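Local coordinates for protein neck and C-terminal motor domain of Kar3 (Candida glabrata, PDB 4GKR) that probably hydrolyses ATP to drive movement along microtubules as a kinesin-14 mitotic motor, and is seen here with ADP and magnesium bound, at residues 315-320 with 328-333; 190-195 with 201-206; 160-165 with 319-324. All coordinates share one frame; numbering follows the deposited sequence.

Contact 1 of 3, residues 315-320 with 328-333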
loop_
_atom_site.group_PDB
_atom_site.type_symbol
_atom_site.label_atom_id
_atom_site.label_comp_id
_atom_site.label_asym_id
_atom_site.label_seq_id
_atom_site.Cartn_x
_atom_site.Cartn_y
_atom_site.Cartn_z
ATOM N N ILE A 315 9.901 2.378 19.196
ATOM C CA ILE A 315 8.815 1.926 18.334
ATOM C C ILE A 315 8.577 0.417 18.417
ATOM O O ILE A 315 9.424 -0.358 18.011
ATOM C CB ILE A 315 9.098 2.337 16.886
ATOM C CG1 ILE A 315 9.326 3.853 16.835
ATOM C CG2 ILE A 315 7.964 1.892 15.969
ATOM C CD1 ILE A 315 9.959 4.339 15.553
ATOM N N PRO A 316 7.399 -0.000 18.916
ATOM C CA PRO A 316 7.154 -1.423 19.176
ATOM C C PRO A 316 6.709 -2.153 17.906
ATOM O O PRO A 316 5.521 -2.447 17.724
ATOM C CB PRO A 316 6.025 -1.390 20.221
ATOM C CG PRO A 316 5.345 -0.054 20.018
ATOM C CD PRO A 316 6.145 0.769 19.032
ATOM N N PHE A 317 7.670 -2.394 17.021
ATOM C CA PHE A 317 7.452 -3.166 15.810
ATOM C C PHE A 317 6.935 -4.569 16.153
ATOM O O PHE A 317 5.993 -5.055 15.542
ATOM C CB PHE A 317 8.753 -3.266 15.001
ATOM C CG PHE A 317 9.177 -1.978 14.353
ATOM C CD1 PHE A 317 8.540 -1.516 13.199
ATOM C CD2 PHE A 317 10.220 -1.227 14.881
ATOM C CE1 PHE A 317 8.929 -0.335 12.594
ATOM C CE2 PHE A 317 10.609 -0.034 14.278
ATOM C CZ PHE A 317 9.962 0.404 13.130
ATOM N N ARG A 318 7.535 -5.191 17.165
ATOM C CA ARG A 318 7.206 -6.558 17.544
ATOM C C ARG A 318 5.768 -6.771 18.061
ATOM O O ARG A 318 5.302 -7.903 18.152
ATOM C CB ARG A 318 8.209 -7.041 18.572
ATOM C CG ARG A 318 7.973 -6.440 19.932
ATOM C CD ARG A 318 9.082 -6.857 20.862
ATOM N NE ARG A 318 8.833 -6.477 22.245
ATOM C CZ ARG A 318 7.972 -7.098 23.048
ATOM N NH1 ARG A 318 7.235 -8.110 22.581
ATOM N NH2 ARG A 318 7.839 -6.699 24.311
ATOM N N ASN A 319 5.067 -5.693 18.389
ATOM C CA ASN A 319 3.702 -5.794 18.896
ATOM C C ASN A 319 2.668 -6.410 17.925
ATOM O O ASN A 319 1.579 -6.763 18.347
ATOM C CB ASN A 319 3.229 -4.433 19.438
ATOM C CG ASN A 319 3.663 -4.195 20.883
ATOM O OD1 ASN A 319 4.715 -4.672 21.331
ATOM N ND2 ASN A 319 2.843 -3.461 21.627
ATOM N N SER A 320 3.001 -6.525 16.637
ATOM C CA SER A 320 2.162 -7.234 15.682
ATOM C C SER A 320 2.978 -7.789 14.524
ATOM O O SER A 320 4.031 -7.243 14.151
ATOM C CB SER A 320 1.036 -6.336 15.143
ATOM O OG SER A 320 1.464 -5.528 14.048
ATOM N N TYR A 328 11.934 -3.144 8.497
ATOM C CA TYR A 328 13.059 -2.529 7.768
ATOM C C TYR A 328 12.612 -1.737 6.542
ATOM O O TYR A 328 13.387 -1.016 5.960
ATOM C CB TYR A 328 14.151 -3.539 7.400
ATOM C CG TYR A 328 14.836 -4.142 8.598
ATOM C CD1 TYR A 328 15.475 -3.338 9.550
ATOM C CD2 TYR A 328 14.860 -5.513 8.782
ATOM C CE1 TYR A 328 16.092 -3.888 10.652
ATOM C CE2 TYR A 328 15.482 -6.075 9.880
ATOM C CZ TYR A 328 16.093 -5.262 10.818
ATOM O OH TYR A 328 16.729 -5.844 11.916
ATOM N N SER A 329 11.359 -1.868 6.148
ATOM C CA SER A 329 10.839 -0.969 5.137
ATOM C C SER A 329 10.017 0.185 5.738
ATOM O O SER A 329 9.340 0.913 5.002
ATOM C CB SER A 329 10.038 -1.745 4.108
ATOM O OG SER A 329 10.929 -2.463 3.275
ATOM N N LEU A 330 10.078 0.357 7.062
ATOM C CA LEU A 330 9.418 1.490 7.705
ATOM C C LEU A 330 10.366 2.418 8.482
ATOM O O LEU A 330 10.007 3.559 8.707
ATOM C CB LEU A 330 8.235 1.053 8.573
ATOM C CG LEU A 330 7.066 0.242 7.969
ATOM C CD1 LEU A 330 6.347 -0.523 9.078
ATOM C CD2 LEU A 330 6.088 1.082 7.143
ATOM N N ILE A 331 11.555 1.960 8.891
ATOM C CA ILE A 331 12.484 2.849 9.600
ATOM C C ILE A 331 13.405 3.573 8.644
ATOM O O ILE A 331 13.446 3.251 7.463
ATOM C CB ILE A 331 13.423 2.136 10.603
ATOM C CG1 ILE A 331 14.068 0.902 9.982
ATOM C CG2 ILE A 331 12.736 1.868 11.932
ATOM C CD1 ILE A 331 15.565 0.857 10.203
ATOM N N GLY A 332 14.167 4.523 9.186
ATOM C CA GLY A 332 15.197 5.237 8.452
ATOM C C GLY A 332 14.684 6.071 7.298
ATOM O O GLY A 332 13.667 6.763 7.406
ATOM N N SER A 333 15.401 6.000 6.183
ATOM C CA SER A 333 15.074 6.772 5.001
ATOM C C SER A 333 13.822 6.249 4.272
ATOM O O SER A 333 13.372 6.843 3.290
ATOM C CB SER A 333 16.279 6.763 4.071
ATOM O OG SER A 333 16.805 5.449 3.942
#
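Phe317 meets Leu330 and Ile331 in a small apolar contact. The far end of its ring does the touching. Leu330 brings CB to the ring edge, near the ring plane, at 4.3 Å from Phe317 CE1. The CG2 methyl of Ile331 approaches obliquely and lies 3.4 Å from Phe317 CZ. The Phe317 and Ile331 side chains cross at about a right angle. In Ile331, CG2 lies anti to the carbonyl carbon, while CG1 sits between the backbone N and that carbonyl carbon (chi1 47°). This torsion turns the methyl, and not the longer branch, to the ring. Within its own segment, Phe317 has CG2 of Ile315 over one ring face, offset toward the rim.

The two segments are the loops that flank helix 321-326 in the kinesin motor domain. The first follows helix 291-306, and the second leads into strand 335-342 of the central sheet. The contact therefore joins the loops before and after helix 321-326.

Pro316 is the centre of an inverse gamma turn, with Phe317 N bonded to Ile315 O at 2.9 Å. The turn leads directly into Phe317. On its other side, Phe317 O accepts a hydrogen bond from the OG1 of Thr323 in the helix. Leu330 is buried and packs on Cys109 and Phe111 of strand 108-113. Ile315 rests on Val301 and Leu305 of helix 291-306.

Contact 2 of 3, residues 190-195 with 201-206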
loop_
_atom_site.group_PDB
_atom_site.type_symbol
_atom_site.label_atom_id
_atom_site.label_comp_id
_atom_site.label_asym_id
_atom_site.label_seq_id
_atom_site.Cartn_x
_atom_site.Cartn_y
_atom_site.Cartn_z
ATOM N N GLU A 190 8.355 -18.737 9.054
ATOM C CA GLU A 190 8.839 -17.952 10.182
ATOM C C GLU A 190 9.600 -16.716 9.722
ATOM O O GLU A 190 10.350 -16.766 8.729
ATOM C CB GLU A 190 9.641 -18.834 11.163
ATOM C CG GLU A 190 8.724 -19.662 12.065
ATOM C CD GLU A 190 9.414 -20.767 12.877
ATOM O OE1 GLU A 190 10.673 -20.887 12.826
ATOM O OE2 GLU A 190 8.687 -21.532 13.583
ATOM N N ILE A 191 9.381 -15.604 10.422
ATOM C CA ILE A 191 10.118 -14.373 10.129
ATOM C C ILE A 191 11.513 -14.321 10.760
ATOM O O ILE A 191 11.673 -14.560 11.945
ATOM C CB ILE A 191 9.325 -13.122 10.511
ATOM C CG1 ILE A 191 7.938 -13.178 9.884
ATOM C CG2 ILE A 191 10.069 -11.861 10.059
ATOM C CD1 ILE A 191 6.987 -12.180 10.495
ATOM N N ARG A 192 12.516 -14.012 9.951
ATOM C CA ARG A 192 13.880 -13.874 10.439
ATOM C C ARG A 192 14.510 -12.591 9.908
ATOM O O ARG A 192 14.605 -12.376 8.702
ATOM C CB ARG A 192 14.733 -15.068 10.024
ATOM C CG ARG A 192 14.117 -16.423 10.288
ATOM C CD ARG A 192 14.496 -16.959 11.641
ATOM N NE ARG A 192 15.092 -18.281 11.464
ATOM C CZ ARG A 192 14.535 -19.435 11.826
ATOM N NH1 ARG A 192 13.346 -19.464 12.443
ATOM N NH2 ARG A 192 15.190 -20.562 11.591
ATOM N N HIS A 193 14.944 -11.738 10.827
ATOM C CA HIS A 193 15.650 -10.515 10.480
ATOM C C HIS A 193 17.117 -10.714 10.576
ATOM O O HIS A 193 17.590 -11.486 11.391
ATOM C CB HIS A 193 15.231 -9.401 11.418
ATOM C CG HIS A 193 13.764 -9.100 11.369
ATOM N ND1 HIS A 193 13.167 -8.623 10.269
ATOM C CD2 HIS A 193 12.774 -9.242 12.323
ATOM C CE1 HIS A 193 11.861 -8.457 10.503
ATOM N NE2 HIS A 193 11.618 -8.838 11.763
ATOM N N ASP A 194 17.858 -10.028 9.725
ATOM C CA ASP A 194 19.293 -9.956 9.879
ATOM C C ASP A 194 19.636 -8.562 10.339
ATOM O O ASP A 194 19.693 -7.627 9.523
ATOM C CB ASP A 194 20.018 -10.270 8.577
ATOM C CG ASP A 194 21.528 -10.416 8.774
ATOM O OD1 ASP A 194 22.209 -9.411 9.122
ATOM O OD2 ASP A 194 22.036 -11.549 8.590
ATOM N N GLN A 195 19.851 -8.439 11.654
ATOM C CA GLN A 195 20.214 -7.180 12.305
ATOM C C GLN A 195 21.213 -6.406 11.450
ATOM O O GLN A 195 20.889 -5.324 10.965
ATOM C CB GLN A 195 20.751 -7.432 13.727
ATOM N N TYR A 201 13.677 -12.038 6.080
ATOM C CA TYR A 201 13.412 -13.278 5.367
ATOM C C TYR A 201 12.207 -13.986 5.962
ATOM O O TYR A 201 12.037 -14.005 7.188
ATOM C CB TYR A 201 14.636 -14.180 5.450
ATOM C CG TYR A 201 15.883 -13.503 4.943
ATOM C CD1 TYR A 201 16.130 -13.407 3.566
ATOM C CD2 TYR A 201 16.804 -12.924 5.822
ATOM C CE1 TYR A 201 17.261 -12.771 3.078
ATOM C CE2 TYR A 201 17.942 -12.287 5.345
ATOM C CZ TYR A 201 18.167 -12.221 3.973
ATOM O OH TYR A 201 19.294 -11.601 3.468
ATOM N N ILE A 202 11.361 -14.557 5.110
ATOM C CA ILE A 202 10.327 -15.470 5.592
ATOM C C ILE A 202 10.632 -16.875 5.111
ATOM O O ILE A 202 10.773 -17.096 3.922
ATOM C CB ILE A 202 8.930 -15.067 5.124
ATOM C CG1 ILE A 202 8.707 -13.587 5.388
ATOM C CG2 ILE A 202 7.880 -15.908 5.845
ATOM C CD1 ILE A 202 7.856 -12.942 4.328
ATOM N N THR A 203 10.743 -17.819 6.030
ATOM C CA THR A 203 11.135 -19.174 5.684
ATOM C C THR A 203 10.099 -19.946 4.847
ATOM O O THR A 203 8.882 -19.796 5.030
ATOM C CB THR A 203 11.481 -19.980 6.941
ATOM O OG1 THR A 203 10.304 -20.155 7.740
ATOM C CG2 THR A 203 12.549 -19.266 7.754
ATOM N N ASN A 204 10.615 -20.769 3.925
ATOM C CA ASN A 204 9.825 -21.638 3.039
ATOM C C ASN A 204 8.827 -20.915 2.120
ATOM O O ASN A 204 7.775 -21.465 1.771
ATOM C CB ASN A 204 9.094 -22.713 3.846
ATOM C CG ASN A 204 10.004 -23.471 4.791
ATOM O OD1 ASN A 204 11.024 -24.027 4.396
ATOM N ND2 ASN A 204 9.618 -23.513 6.050
ATOM N N ILE A 205 9.150 -19.687 1.728
ATOM C CA ILE A 205 8.269 -18.921 0.860
ATOM C C ILE A 205 8.811 -19.050 -0.549
ATOM O O ILE A 205 10.022 -18.936 -0.750
ATOM C CB ILE A 205 8.167 -17.459 1.341
ATOM C CG1 ILE A 205 7.327 -17.394 2.614
ATOM C CG2 ILE A 205 7.513 -16.556 0.324
ATOM C CD1 ILE A 205 5.883 -17.804 2.462
ATOM N N THR A 206 7.942 -19.353 -1.514
ATOM C CA THR A 206 8.422 -19.420 -2.887
ATOM C C THR A 206 8.664 -18.021 -3.389
ATOM O O THR A 206 7.786 -17.149 -3.375
ATOM C CB THR A 206 7.581 -20.275 -3.876
ATOM O OG1 THR A 206 6.187 -20.029 -3.695
ATOM C CG2 THR A 206 7.893 -21.797 -3.700
#
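Ile191 faces Ile202 and Arg192 faces Tyr201 in a two-stranded antiparallel beta hairpin, strands 191-194 and 199-202, on the surface of the motor domain. Arg192 and Tyr201 form the hydrogen-bonded pair. Arg192 N reaches Tyr201 O at 2.8 Å. Tyr201 N returns the bond to Arg192 O at 2.8 Å. Ile191 and Ile202 form the non-hydrogen-bonded pair, with CA atoms 4.7 Å apart. Beyond them Thr203 N bonds to Glu190 O at 2.9 Å. Thr203 and Asn204 are the middle of a type II beta turn from Ile202 to Ile205.

Thr203 also bonds through its side chain. Its OG1 lies between its own backbone N and carbonyl carbon (chi1 66°). There Thr203 OG1 accepts a nearly straight bond from Glu190 N at 2.7 Å, with 168° at the hydrogen. Glu190 is thus held through both its N-H and its carbonyl by one residue.

Ile191 and Ile202 share the face turned to helix 321-326. Both pack on Leu325 of that helix; Ile191 also meets Ile167, and Ile202 meets Ile160. Arg192 and Tyr201 lie on the other face, where Thr203 CG2 comes within 4.1 Å of Arg192 CG. The Arg192 chain bends twice, and NH1 makes a salt bridge with Glu190 OE1, though the hydrogen bond in it is weak. Asp194 turns its carboxylate to the backbone N of Leu197 in the hairpin loop. Asp194 CB stands at the edge of the Tyr201 ring, 4.3 Å from Tyr201 CE2.

Contact 3 of 3, residues 160-165 with 319-324. With EDO (1,2-ethanediol), chain E.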
loop_
_atom_site.group_PDB
_atom_site.type_symbol
_atom_site.label_atom_id
_atom_site.label_comp_id
_atom_site.label_asym_id
_atom_site.label_seq_id
_atom_site.Cartn_x
_atom_site.Cartn_y
_atom_site.Cartn_z
ATOM N N ILE A 160 2.367 -12.867 -0.188
ATOM C CA ILE A 160 1.853 -13.529 1.012
ATOM C C ILE A 160 0.528 -12.952 1.499
ATOM O O ILE A 160 0.129 -11.840 1.119
ATOM C CB ILE A 160 2.880 -13.573 2.175
ATOM C CG1 ILE A 160 3.191 -12.166 2.697
ATOM C CG2 ILE A 160 4.150 -14.317 1.755
ATOM C CD1 ILE A 160 3.954 -12.165 3.990
ATOM N N GLU A 161 -0.161 -13.746 2.311
ATOM C CA GLU A 161 -1.389 -13.331 2.973
ATOM C C GLU A 161 -1.219 -13.610 4.449
ATOM O O GLU A 161 -0.715 -14.669 4.839
ATOM C CB GLU A 161 -2.615 -14.079 2.419
ATOM N N ILE A 162 -1.610 -12.643 5.267
ATOM C CA ILE A 162 -1.571 -12.801 6.711
ATOM C C ILE A 162 -2.993 -12.770 7.289
ATOM O O ILE A 162 -3.751 -11.829 7.047
ATOM C CB ILE A 162 -0.709 -11.708 7.353
ATOM C CG1 ILE A 162 0.693 -11.736 6.764
ATOM C CG2 ILE A 162 -0.639 -11.899 8.858
ATOM C CD1 ILE A 162 1.675 -10.864 7.519
ATOM N N TYR A 163 -3.341 -13.809 8.041
ATOM C CA TYR A 163 -4.638 -13.906 8.704
ATOM C C TYR A 163 -4.439 -14.440 10.110
ATOM O O TYR A 163 -3.868 -15.527 10.283
ATOM C CB TYR A 163 -5.569 -14.846 7.933
ATOM C CG TYR A 163 -6.895 -15.061 8.611
ATOM C CD1 TYR A 163 -7.872 -14.076 8.581
ATOM C CD2 TYR A 163 -7.180 -16.246 9.292
ATOM C CE1 TYR A 163 -9.095 -14.259 9.198
ATOM C CE2 TYR A 163 -8.416 -16.439 9.918
ATOM C CZ TYR A 163 -9.368 -15.438 9.871
ATOM O OH TYR A 163 -10.600 -15.586 10.486
ATOM N N ASN A 164 -4.918 -13.689 11.107
ATOM C CA ASN A 164 -4.741 -14.046 12.533
ATOM C C ASN A 164 -3.293 -14.418 12.839
ATOM O O ASN A 164 -3.004 -15.340 13.596
ATOM C CB ASN A 164 -5.712 -15.162 12.970
ATOM N N GLU A 165 -2.391 -13.676 12.205
ATOM C CA GLU A 165 -0.954 -13.823 12.369
ATOM C C GLU A 165 -0.397 -15.127 11.783
ATOM O O GLU A 165 0.696 -15.557 12.137
ATOM C CB GLU A 165 -0.534 -13.581 13.837
ATOM C CG GLU A 165 -0.993 -12.216 14.373
ATOM C CD GLU A 165 0.008 -11.525 15.309
ATOM O OE1 GLU A 165 0.494 -12.166 16.272
ATOM O OE2 GLU A 165 0.291 -10.320 15.091
ATOM N N ASN A 319 5.067 -5.693 18.389
ATOM C CA ASN A 319 3.702 -5.794 18.896
ATOM C C ASN A 319 2.668 -6.410 17.925
ATOM O O ASN A 319 1.579 -6.763 18.347
ATOM C CB ASN A 319 3.229 -4.433 19.438
ATOM C CG ASN A 319 3.663 -4.195 20.883
ATOM O OD1 ASN A 319 4.715 -4.672 21.331
ATOM N ND2 ASN A 319 2.843 -3.461 21.627
ATOM N N SER A 320 3.001 -6.525 16.637
ATOM C CA SER A 320 2.162 -7.234 15.682
ATOM C C SER A 320 2.978 -7.789 14.524
ATOM O O SER A 320 4.031 -7.243 14.151
ATOM C CB SER A 320 1.036 -6.336 15.143
ATOM O OG SER A 320 1.464 -5.528 14.048
ATOM N N LYS A 321 2.471 -8.852 13.921
ATOM C CA LYS A 321 3.207 -9.518 12.877
ATOM C C LYS A 321 3.454 -8.597 11.702
ATOM O O LYS A 321 4.538 -8.610 11.114
ATOM C CB LYS A 321 2.455 -10.751 12.410
ATOM C CG LYS A 321 3.256 -11.598 11.443
ATOM C CD LYS A 321 2.843 -13.047 11.540
ATOM C CE LYS A 321 3.831 -13.850 12.345
ATOM N NZ LYS A 321 3.424 -15.281 12.357
ATOM N N LEU A 322 2.449 -7.795 11.363
ATOM C CA LEU A 322 2.504 -6.985 10.161
ATOM C C LEU A 322 3.621 -5.978 10.275
ATOM O O LEU A 322 4.421 -5.834 9.368
ATOM C CB LEU A 322 1.167 -6.275 9.929
ATOM C CG LEU A 322 0.995 -5.337 8.722
ATOM C CD1 LEU A 322 1.325 -5.982 7.380
ATOM C CD2 LEU A 322 -0.455 -4.911 8.735
ATOM N N THR A 323 3.684 -5.278 11.397
ATOM C CA THR A 323 4.724 -4.282 11.566
ATOM C C THR A 323 6.091 -4.926 11.801
ATOM O O THR A 323 7.114 -4.329 11.472
ATOM C CB THR A 323 4.402 -3.335 12.727
ATOM O OG1 THR A 323 3.996 -4.113 13.855
ATOM C CG2 THR A 323 3.269 -2.398 12.339
ATOM N N TYR A 324 6.107 -6.129 12.375
ATOM C CA TYR A 324 7.349 -6.849 12.594
ATOM C C TYR A 324 7.928 -7.339 11.283
ATOM O O TYR A 324 9.124 -7.283 11.060
ATOM C CB TYR A 324 7.138 -8.009 13.559
ATOM C CG TYR A 324 8.419 -8.664 14.015
ATOM C CD1 TYR A 324 9.310 -7.998 14.877
ATOM C CD2 TYR A 324 8.744 -9.947 13.597
ATOM C CE1 TYR A 324 10.488 -8.585 15.286
ATOM C CE2 TYR A 324 9.912 -10.549 14.022
ATOM C CZ TYR A 324 10.776 -9.860 14.861
ATOM O OH TYR A 324 11.929 -10.466 15.264
HETATM C C1 EDO E . -2.608 -10.183 11.927
HETATM O O1 EDO E . -3.693 -10.375 11.016
HETATM C C2 EDO E . -1.373 -9.743 11.150
HETATM O O2 EDO E . -0.448 -9.022 11.975
#
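Glu165 OE2 takes the backbone N-H of Lys321, with Lys321 N at 2.9 Å and 157° at the hydrogen. The donor comes from above the carboxylate plane. The same oxygen has a second, weak partner in O2 of a bound 1,2-ethanediol. That molecule, probably from the crystallisation liquor, also receives a weak bond from Leu322 N, and its C2 lies against the CG2 methyl of Ile162.

Lys321 answers with its side chain. Lys321 NZ bonds to the backbone O of Glu165 at 2.8 Å, tilted 26° from the carbonyl plane. The lysine thus grips the backbone of the residue whose carboxylate holds its own N-H. CG lies anti to the backbone N (chi1 -172°), and a bend at chi3 brings the amine round to that carbonyl. The two side chains run obliquely across each other, with Glu165 OE2 3.5 Å from Lys321 CB. The ammonium does not meet the carboxylate: Glu165 OE1 is 5.8 Å from Lys321 NZ.

Ile162 supplies the apolar part, with CD1 at 4.3 Å from Lys321 CG. It is buried and also packs on Ile244 and Ile167 in the neighbouring strands.

Ser320 takes the N-cap position of helix 321-326, and its OG donates to Thr323 OG1 at 2.9 Å. The Glu165 carboxylate adds an acceptor for an N-H of the first turn, where the helix dipole would probably favour its negative charge. The helix N-terminus thus meets strand 152-163 and the turn of the beta hairpin 152-163/166-169 in the kinesin motor domain.

Overall arrangement
Helix 321-326 ties the three contacts together. Contact 3 sets its N-terminus against strand 152-163 and the turn after it. Contact 1 joins the loops at its two ends and shares Asn319 and Ser320 with contact 3. Contact 2 is the hairpin packed beside it. The centres of contacts 1 and 2 lie about 16 Å apart, and that of contact 3 is about 13 Å from each. Along the chain, the hairpin falls within the long loop closed by contact 3; contact 1 follows the hairpin and overlaps the far segment of contact 3. His193 meets the rings of Tyr324 and Tyr328. Helix, loops and hairpin pack on the central sheet, through Ile160 and Ile162 of strand 152-163 and through Leu330 on strand 108-113.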